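Local coordinates for protein carboxylesterase SOBER1 (Arabidopsis thaliana, PDB 6AVX) that hydrolyses carboxylic esters, preferring short acyl chains, shows phospholipase A2 activity and dampens the plant hypersensitive response to the bacterial effector AvrBsT, at residues 6-12 and 101-107; 89-93 and 121-125. The protein carries 1 engineered substitution. The contacts are given in a common frame with arbitrary orientation. Where two conformers were deposited one is given. Residues are numbered along the deposited sequence.

Contact 1. Residues 6-12 and 101-107; sequences TFILWLH and NVFICGL
Two neighbouring parallel strands, 7-11 and 102-107, lie in the central sheet of an alpha/beta hydrolase fold. Their axes approach to 4.4 Å and cross at -19°. The backbones are extended. Phe7 pairs with Val102, Ile8 with Phe103, Leu9 with Ile104, Trp10 with Cys105 and Leu11 with Gly106, at CA-CA distances of 4.3 to 4.9 Å. Thr6 (chi1 m) sets CG2 4.0 Å from Phe103 CD1. Phe7 N donates to Asn101 O (2.9 Å), and Phe103 N to Phe7 O (2.8 Å). The Phe7 ring (chi1 t) turns its edge to Val102, CD2 to CG1 4.1 Å. Ile8 lies on the other face with Phe103 and Cys105. Leu9 N donates to Phe103 O (2.9 Å), and Leu9 O accepts from Cys105 N (2.8 Å). Trp10 (chi1 t) shares the Ile8 face. Its CE3 is 3.4 Å from Cys105 CB, and Cys105 SG makes an oblique sulfur-aromatic contact. Leu11 N donates to Cys105 O (2.8 Å). Gly106 leaves space here, since a CB would clash with Leu11 O. It probably opens the GxSxG nucleophile elbow, which carries Ser108, the probable nucleophile. His12 leaves the strand, and its NE2 accepts a hydrogen bond from Ala43 N. The last interstrand bond is the longest, Leu107 N to Leu11 O at 3.2 Å.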
ATOM      1  N   THR A   6     -15.285   0.716  10.604  1.00 17.29           N
ATOM      2  CA  THR A   6     -14.126   0.992   9.743  1.00 12.07           C
ATOM      3  C   THR A   6     -13.103  -0.130   9.873  1.00  9.83           C
ATOM      4  O   THR A   6     -12.819  -0.598  10.977  1.00 10.54           O
ATOM      5  CB  THR A   6     -13.475   2.313  10.141  1.00 17.76           C
ATOM      6  OG1 THR A   6     -14.430   3.378  10.013  1.00 27.76           O
ATOM      7  CG2 THR A   6     -12.270   2.607   9.277  1.00 14.47           C
ATOM      8  N   PHE A   7     -12.552  -0.583   8.753  1.00  7.33           N
ATOM      9  CA  PHE A   7     -11.568  -1.655   8.721  1.00  6.57           C
ATOM     10  C   PHE A   7     -10.316  -1.110   8.059  1.00  6.96           C
ATOM     11  O   PHE A   7     -10.390  -0.550   6.957  1.00  7.97           O
ATOM     12  CB  PHE A   7     -12.110  -2.816   7.888  1.00  8.45           C
ATOM     13  CG  PHE A   7     -11.146  -3.950   7.730  1.00  8.82           C
ATOM     14  CD1 PHE A   7     -10.874  -4.789   8.785  1.00  9.44           C
ATOM     15  CD2 PHE A   7     -10.520  -4.185   6.521  1.00  9.67           C
ATOM     16  CE1 PHE A   7      -9.983  -5.834   8.647  1.00 13.19           C
ATOM     17  CE2 PHE A   7      -9.632  -5.236   6.376  1.00 12.34           C
ATOM     18  CZ  PHE A   7      -9.360  -6.055   7.438  1.00 11.58           C
ATOM     19  N   ILE A   8      -9.175  -1.267   8.716  1.00  5.86           N
ATOM     20  CA  ILE A   8      -7.892  -0.776   8.214  1.00  6.29           C
ATOM     21  C   ILE A   8      -6.938  -1.958   8.158  1.00  6.48           C
ATOM     22  O   ILE A   8      -6.590  -2.539   9.199  1.00  7.26           O
ATOM     23  CB  ILE A   8      -7.314   0.350   9.084  1.00  6.53           C
ATOM     24  CG1 ILE A   8      -8.354   1.466   9.259  1.00  7.98           C
ATOM     25  CG2 ILE A   8      -6.039   0.874   8.461  1.00  7.72           C
ATOM     26  CD1 ILE A   8      -7.929   2.589  10.189  1.00  9.53           C
ATOM     27  N   LEU A   9      -6.518  -2.310   6.947  1.00  6.11           N
ATOM     28  CA  LEU A   9      -5.552  -3.364   6.704  1.00  5.70           C
ATOM     29  C   LEU A   9      -4.201  -2.701   6.490  1.00  5.68           C
ATOM     30  O   LEU A   9      -4.073  -1.834   5.620  1.00  8.05           O
ATOM     31  CB  LEU A   9      -5.965  -4.122   5.442  1.00  6.43           C
ATOM     32  CG  LEU A   9      -5.055  -5.273   5.036  1.00  7.34           C
ATOM     33  CD1 LEU A   9      -5.049  -6.330   6.111  1.00  9.30           C
ATOM     34  CD2 LEU A   9      -5.459  -5.850   3.699  1.00  7.82           C
ATOM     35  N   TRP A  10      -3.198  -3.084   7.272  1.00  5.35           N
ATOM     36  CA  TRP A  10      -1.851  -2.536   7.164  1.00  5.65           C
ATOM     37  C   TRP A  10      -0.894  -3.617   6.700  1.00  5.69           C
ATOM     38  O   TRP A  10      -0.815  -4.671   7.333  1.00  6.29           O
ATOM     39  CB  TRP A  10      -1.357  -1.990   8.505  1.00  7.84           C
ATOM     40  CG  TRP A  10      -0.050  -1.269   8.334  1.00  8.84           C
ATOM     41  CD1 TRP A  10       1.191  -1.824   8.223  1.00 10.83           C
ATOM     42  CD2 TRP A  10       0.127   0.142   8.178  1.00 10.01           C
ATOM     43  NE1 TRP A  10       2.135  -0.838   8.009  1.00 11.59           N
ATOM     44  CE2 TRP A  10       1.504   0.372   7.985  1.00 10.69           C
ATOM     45  CE3 TRP A  10      -0.735   1.231   8.211  1.00 10.43           C
ATOM     46  CZ2 TRP A  10       2.029   1.651   7.815  1.00 12.65           C
ATOM     47  CZ3 TRP A  10      -0.206   2.507   8.034  1.00 12.40           C
ATOM     48  CH2 TRP A  10       1.156   2.697   7.852  1.00 13.70           C
ATOM     49  N   LEU A  11      -0.134  -3.344   5.642  1.00  5.16           N
ATOM     50  CA  LEU A  11       0.759  -4.309   5.012  1.00  4.78           C
ATOM     51  C   LEU A  11       2.205  -3.886   5.239  1.00  5.11           C
ATOM     52  O   LEU A  11       2.636  -2.835   4.755  1.00  5.73           O
ATOM     53  CB  LEU A  11       0.454  -4.397   3.520  1.00  5.39           C
ATOM     54  CG  LEU A  11      -0.991  -4.778   3.205  1.00  5.47           C
ATOM     55  CD1 LEU A  11      -1.285  -4.722   1.730  1.00  7.70           C
ATOM     56  CD2 LEU A  11      -1.348  -6.151   3.787  1.00  8.34           C
ATOM     57  N   HIS A  12       2.952  -4.717   5.969  1.00  5.45           N
ATOM     58  CA  HIS A  12       4.330  -4.435   6.334  1.00  5.43           C
ATOM     59  C   HIS A  12       5.257  -4.503   5.117  1.00  5.21           C
ATOM     60  O   HIS A  12       4.905  -4.990   4.044  1.00  6.23           O
ATOM     61  CB  HIS A  12       4.791  -5.421   7.417  1.00  5.40           C
ATOM     62  CG  HIS A  12       4.883  -6.847   6.954  1.00  5.48           C
ATOM     63  ND1 HIS A  12       5.909  -7.303   6.154  1.00  5.22           N
ATOM     64  CD2 HIS A  12       4.079  -7.913   7.174  1.00  5.27           C
ATOM     65  CE1 HIS A  12       5.723  -8.596   5.903  1.00  5.67           C
ATOM     66  NE2 HIS A  12       4.625  -8.991   6.514  1.00  6.16           N
ATOM     67  N   ASN A 101     -15.787   1.764   3.767  1.00  8.30           N
ATOM     68  CA  ASN A 101     -15.186   1.889   5.090  1.00  9.78           C
ATOM     69  C   ASN A 101     -13.935   1.033   5.235  1.00  7.39           C
ATOM     70  O   ASN A 101     -13.431   0.875   6.362  1.00  8.51           O
ATOM     71  CB  ASN A 101     -16.213   1.555   6.175  1.00 11.11           C
ATOM     72  CG  ASN A 101     -17.237   2.662   6.375  1.00 16.36           C
ATOM     73  OD1 ASN A 101     -17.502   3.460   5.481  1.00 30.16           O
ATOM     74  ND2 ASN A 101     -17.798   2.723   7.573  1.00 39.57           N
ATOM     75  N   VAL A 102     -13.424   0.492   4.132  1.00  7.17           N
ATOM     76  CA  VAL A 102     -12.215  -0.325   4.112  1.00  6.94           C
ATOM     77  C   VAL A 102     -11.076   0.544   3.621  1.00  6.71           C
ATOM     78  O   VAL A 102     -11.170   1.149   2.545  1.00  7.12           O
ATOM     79  CB  VAL A 102     -12.388  -1.530   3.175  1.00  7.58           C
ATOM     80  CG1 VAL A 102     -11.070  -2.272   2.987  1.00  7.69           C
ATOM     81  CG2 VAL A 102     -13.477  -2.463   3.705  1.00  7.48           C
ATOM     82  N   PHE A 103      -9.987   0.575   4.373  1.00  6.30           N
ATOM     83  CA  PHE A 103      -8.777   1.292   3.997  1.00  6.62           C
ATOM     84  C   PHE A 103      -7.617   0.314   3.984  1.00  6.06           C
ATOM     85  O   PHE A 103      -7.472  -0.479   4.925  1.00  7.71           O
ATOM     86  CB  PHE A 103      -8.509   2.433   4.979  1.00  6.97           C
ATOM     87  CG  PHE A 103      -9.565   3.478   4.931  1.00  6.73           C
ATOM     88  CD1 PHE A 103     -10.746   3.320   5.634  1.00  7.69           C
ATOM     89  CD2 PHE A 103      -9.410   4.582   4.125  1.00  7.22           C
ATOM     90  CE1 PHE A 103     -11.757   4.276   5.533  1.00  8.22           C
ATOM     91  CE2 PHE A 103     -10.412   5.532   4.038  1.00  8.46           C
ATOM     92  CZ  PHE A 103     -11.568   5.371   4.737  1.00  8.68           C
ATOM     93  N   ILE A 104      -6.816   0.346   2.925  1.00  5.15           N
ATOM     94  CA  ILE A 104      -5.630  -0.490   2.789  0.61  5.60           C
ATOM     95  C   ILE A 104      -4.425   0.437   2.842  1.00  5.33           C
ATOM     96  O   ILE A 104      -4.385   1.433   2.123  1.00  6.11           O
ATOM     97  CB  ILE A 104      -5.636  -1.273   1.462  0.61  5.56           C
ATOM     98  CG1 ILE A 104      -7.018  -1.862   1.137  0.61  7.31           C
ATOM     99  CG2 ILE A 104      -4.573  -2.361   1.501  0.61  7.83           C
ATOM    100  CD1 ILE A 104      -7.558  -2.796   2.172  0.61  8.43           C
ATOM    101  N   CYS A 105      -3.442   0.104   3.670  1.00  5.79           N
ATOM    102  CA  CYS A 105      -2.257   0.931   3.837  1.00  5.63           C
ATOM    103  C   CYS A 105      -1.038   0.038   3.878  1.00  5.58           C
ATOM    104  O   CYS A 105      -1.129  -1.129   4.257  1.00  5.60           O
ATOM    105  CB  CYS A 105      -2.296   1.674   5.176  1.00  6.38           C
ATOM    106  SG  CYS A 105      -3.791   2.566   5.584  1.00  8.75           S
ATOM    107  N   GLY A 106       0.118   0.590   3.552  1.00  4.97           N
ATOM    108  CA  GLY A 106       1.322  -0.204   3.706  1.00  5.52           C
ATOM    109  C   GLY A 106       2.585   0.569   3.408  1.00  5.28           C
ATOM    110  O   GLY A 106       2.581   1.577   2.690  1.00  5.57           O
ATOM    111  N   LEU A 107       3.683   0.049   3.945  1.00  5.64           N
ATOM    112  CA  LEU A 107       5.015   0.620   3.797  1.00  5.11           C
ATOM    113  C   LEU A 107       5.841  -0.153   2.781  1.00  5.41           C
ATOM    114  O   LEU A 107       6.012  -1.368   2.910  1.00  5.50           O
ATOM    115  CB  LEU A 107       5.744   0.586   5.138  1.00  6.87           C
ATOM    116  CG  LEU A 107       7.183   1.110   5.120  1.00  6.62           C
ATOM    117  CD1 LEU A 107       7.244   2.597   4.754  1.00  8.02           C
ATOM    118  CD2 LEU A 107       7.869   0.860   6.450  1.00 10.18           C
TER

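Contact 2. Residues 89-93 and 121-125; sequences IDQEI and YPKTL
A tyrosine from an irregular loop packs against one side of a helix. Residues 89-93 are regular helix, with Ile93 N hydrogen-bonded to Ile89 O at 3.0 Å. Residues 121-125 have no regular structure, and the closest CA pair, Ile89 and Tyr121, is 8.9 Å apart. Tyr121 (chi1 t, chi2 -110°) reaches across this gap. Its OH donates to Asp90 OD1 at 2.6 Å, where Asp90 has chi1 m and chi2 -9°. Ile89 (m, t) places CG2 over the ring face, 3.9 Å from the centroid, in a CH-pi contact. The same CG2 is 3.4 Å from Tyr121 CZ. One turn on, Ile93 (m, t) brings CD1 to 3.9 Å from Tyr121 CE1. Leu125 (m, t) completes the apolar cluster, with CD2 4.2 Å from Ile89 CG2 and 4.3 Å from Ile93 CD1. Lys123 (chi1 m, then t throughout) is extended, its NZ 4.2 Å from Ile93 CG2. His86 meets the Tyr121 ring edge-to-face. The contact lies away from the probable catalytic residues. It joins the C-terminal part of helix 75-94 to the connection between helix 109-120 and strand 127-131, against strand 102-107, where Ile89 touches Ile104 and Leu125 touches Val102.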
ATOM      1  N   ILE A  89     -10.046  -8.842   2.179  1.00  6.71           N
ATOM      2  CA  ILE A  89     -11.047  -7.804   1.953  0.62  8.08           C
ATOM      3  C   ILE A  89     -12.406  -8.439   1.695  1.00  7.37           C
ATOM      4  O   ILE A  89     -13.431  -7.986   2.226  1.00  8.89           O
ATOM      5  CB  ILE A  89     -10.630  -6.881   0.793  0.62  7.43           C
ATOM      6  CG1 ILE A  89      -9.278  -6.203   1.067  0.62  7.21           C
ATOM      7  CG2 ILE A  89     -11.707  -5.826   0.549  0.62  7.24           C
ATOM      8  CD1 ILE A  89      -8.609  -5.680  -0.181  0.62  9.02           C
ATOM      9  N   ASP A  90     -12.438  -9.470   0.845  1.00  8.37           N
ATOM     10  CA  ASP A  90     -13.684 -10.177   0.546  1.00  8.32           C
ATOM     11  C   ASP A  90     -14.369 -10.632   1.826  1.00  9.56           C
ATOM     12  O   ASP A  90     -15.592 -10.499   1.976  1.00 10.17           O
ATOM     13  CB  ASP A  90     -13.408 -11.423  -0.299  1.00  9.16           C
ATOM     14  CG  ASP A  90     -13.094 -11.131  -1.757  1.00  9.18           C
ATOM     15  OD1 ASP A  90     -13.234  -9.994  -2.234  1.00  9.83           O
ATOM     16  OD2 ASP A  90     -12.729 -12.119  -2.432  1.00 10.43           O
ATOM     17  N   GLN A  91     -13.606 -11.215   2.739  1.00  9.42           N
ATOM     18  CA  GLN A  91     -14.207 -11.751   3.958  1.00  9.72           C
ATOM     19  C   GLN A  91     -14.746 -10.635   4.847  1.00 10.24           C
ATOM     20  O   GLN A  91     -15.838 -10.761   5.423  1.00 12.26           O
ATOM     21  CB  GLN A  91     -13.184 -12.596   4.705  1.00 11.85           C
ATOM     22  CG  GLN A  91     -13.695 -13.181   6.021  1.00 16.12           C
ATOM     23  CD  GLN A  91     -14.810 -14.188   5.824  1.00 42.79           C
ATOM     24  OE1 GLN A  91     -15.011 -14.708   4.725  1.00 32.41           O
ATOM     25  NE2 GLN A  91     -15.541 -14.471   6.898  1.00 37.97           N
ATOM     26  N   GLU A  92     -14.007  -9.532   4.974  1.00  9.13           N
ATOM     27  CA  GLU A  92     -14.484  -8.416   5.779  1.00 10.52           C
ATOM     28  C   GLU A  92     -15.786  -7.857   5.215  1.00 10.69           C
ATOM     29  O   GLU A  92     -16.728  -7.577   5.970  1.00 11.93           O
ATOM     30  CB  GLU A  92     -13.396  -7.350   5.856  1.00 10.27           C
ATOM     31  CG  GLU A  92     -13.728  -6.142   6.706  1.00 15.74           C
ATOM     32  CD  GLU A  92     -13.854  -6.428   8.204  1.00 12.57           C
ATOM     33  OE1 GLU A  92     -13.342  -7.457   8.693  1.00 14.25           O
ATOM     34  OE2 GLU A  92     -14.485  -5.595   8.886  1.00 20.37           O
ATOM     35  N   ILE A  93     -15.869  -7.695   3.890  1.00  9.94           N
ATOM     36  CA  ILE A  93     -17.096  -7.205   3.271  1.00 11.66           C
ATOM     37  C   ILE A  93     -18.217  -8.237   3.416  1.00 13.37           C
ATOM     38  O   ILE A  93     -19.372  -7.880   3.687  1.00 15.57           O
ATOM     39  CB  ILE A  93     -16.825  -6.777   1.812  1.00 11.27           C
ATOM     40  CG1 ILE A  93     -15.936  -5.529   1.805  1.00 10.42           C
ATOM     41  CG2 ILE A  93     -18.137  -6.517   1.052  1.00 12.97           C
ATOM     42  CD1 ILE A  93     -15.348  -5.174   0.445  1.00 10.12           C
ATOM     43  N   TYR A 121      -9.215  -4.398  -7.129  1.00  5.99           N
ATOM     44  CA  TYR A 121     -10.376  -4.870  -6.383  1.00  5.21           C
ATOM     45  C   TYR A 121     -11.666  -4.500  -7.130  1.00  6.43           C
ATOM     46  O   TYR A 121     -11.761  -3.409  -7.696  1.00  7.14           O
ATOM     47  CB  TYR A 121     -10.401  -4.262  -4.961  1.00  6.39           C
ATOM     48  CG  TYR A 121     -11.280  -5.096  -4.067  1.00  4.94           C
ATOM     49  CD1 TYR A 121     -12.507  -4.630  -3.598  1.00  5.91           C
ATOM     50  CD2 TYR A 121     -10.919  -6.387  -3.738  1.00  6.51           C
ATOM     51  CE1 TYR A 121     -13.328  -5.424  -2.842  1.00  6.23           C
ATOM     52  CE2 TYR A 121     -11.747  -7.199  -2.975  1.00  7.11           C
ATOM     53  CZ  TYR A 121     -12.956  -6.698  -2.529  1.00  6.75           C
ATOM     54  OH  TYR A 121     -13.799  -7.502  -1.778  1.00  8.29           O
ATOM     55  N   PRO A 122     -12.677  -5.386  -7.155  1.00  5.64           N
ATOM     56  CA  PRO A 122     -13.871  -5.095  -7.972  1.00  5.90           C
ATOM     57  C   PRO A 122     -14.742  -3.974  -7.463  1.00  6.21           C
ATOM     58  O   PRO A 122     -15.617  -3.519  -8.212  1.00  7.87           O
ATOM     59  CB  PRO A 122     -14.636  -6.422  -7.973  1.00  7.64           C
ATOM     60  CG  PRO A 122     -13.609  -7.464  -7.704  1.00  9.74           C
ATOM     61  CD  PRO A 122     -12.617  -6.806  -6.773  1.00  7.97           C
ATOM     62  N   LYS A 123     -14.563  -3.527  -6.221  1.00  6.41           N
ATOM     63  CA  LYS A 123     -15.402  -2.514  -5.600  1.00  5.87           C
ATOM     64  C   LYS A 123     -14.580  -1.306  -5.165  1.00  7.14           C
ATOM     65  O   LYS A 123     -13.379  -1.415  -4.903  1.00  6.83           O
ATOM     66  CB  LYS A 123     -16.119  -3.102  -4.390  1.00  9.10           C
ATOM     67  CG  LYS A 123     -17.030  -4.261  -4.815  1.00 11.18           C
ATOM     68  CD  LYS A 123     -17.708  -4.926  -3.658  1.00 13.14           C
ATOM     69  CE  LYS A 123     -18.554  -6.104  -4.141  1.00 16.59           C
ATOM     70  NZ  LYS A 123     -19.083  -6.879  -3.006  1.00 18.32           N
ATOM     71  N   THR A 124     -15.233  -0.153  -5.113  1.00  6.51           N
ATOM     72  CA  THR A 124     -14.627   1.048  -4.547  1.00  7.22           C
ATOM     73  C   THR A 124     -14.423   0.851  -3.056  1.00  6.94           C
ATOM     74  O   THR A 124     -15.342   0.447  -2.339  1.00  7.71           O
ATOM     75  CB  THR A 124     -15.525   2.268  -4.757  1.00  6.77           C
ATOM     76  OG1 THR A 124     -15.915   2.347  -6.139  1.00  7.51           O
ATOM     77  CG2 THR A 124     -14.810   3.547  -4.337  1.00  8.59           C
ATOM     78  N   LEU A 125     -13.238   1.161  -2.586  1.00  6.53           N
ATOM     79  CA  LEU A 125     -12.908   1.082  -1.168  1.00  5.76           C
ATOM     80  C   LEU A 125     -12.789   2.491  -0.608  1.00  6.47           C
ATOM     81  O   LEU A 125     -12.874   3.492  -1.326  1.00  6.69           O
ATOM     82  CB  LEU A 125     -11.629   0.266  -0.967  1.00  6.52           C
ATOM     83  CG  LEU A 125     -11.689  -1.151  -1.534  1.00  6.24           C
ATOM     84  CD1 LEU A 125     -10.325  -1.818  -1.429  1.00  8.36           C
ATOM     85  CD2 LEU A 125     -12.772  -1.973  -0.871  1.00  9.68           C
TER

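In the fold
The chain starts with strand 7-11, runs through strand 37-39 and the small antiparallel hairpin, and then forms helix 75-94, which carries residues 89-93. Strand 102-107 follows and returns beside strand 7-11, so contact 1 closes the first long loop. Helix 109-120 comes next, and residues 121-125 come back to helix 75-94. This closes contact 2 across a shorter loop. The two loops cross, because 89-93 precedes 101-107 and 121-125 follows it. The contacts touch directly: Ile104 CD1 is 3.9 Å from Ile89 CD1, and Phe7 CD1 is 3.5 Å from Glu92 CD. Contact 1 joins sheet strands. Contact 2 joins helix 75-94 to the loop after helix 109-120, both lying against the face with Val102 and Ile104.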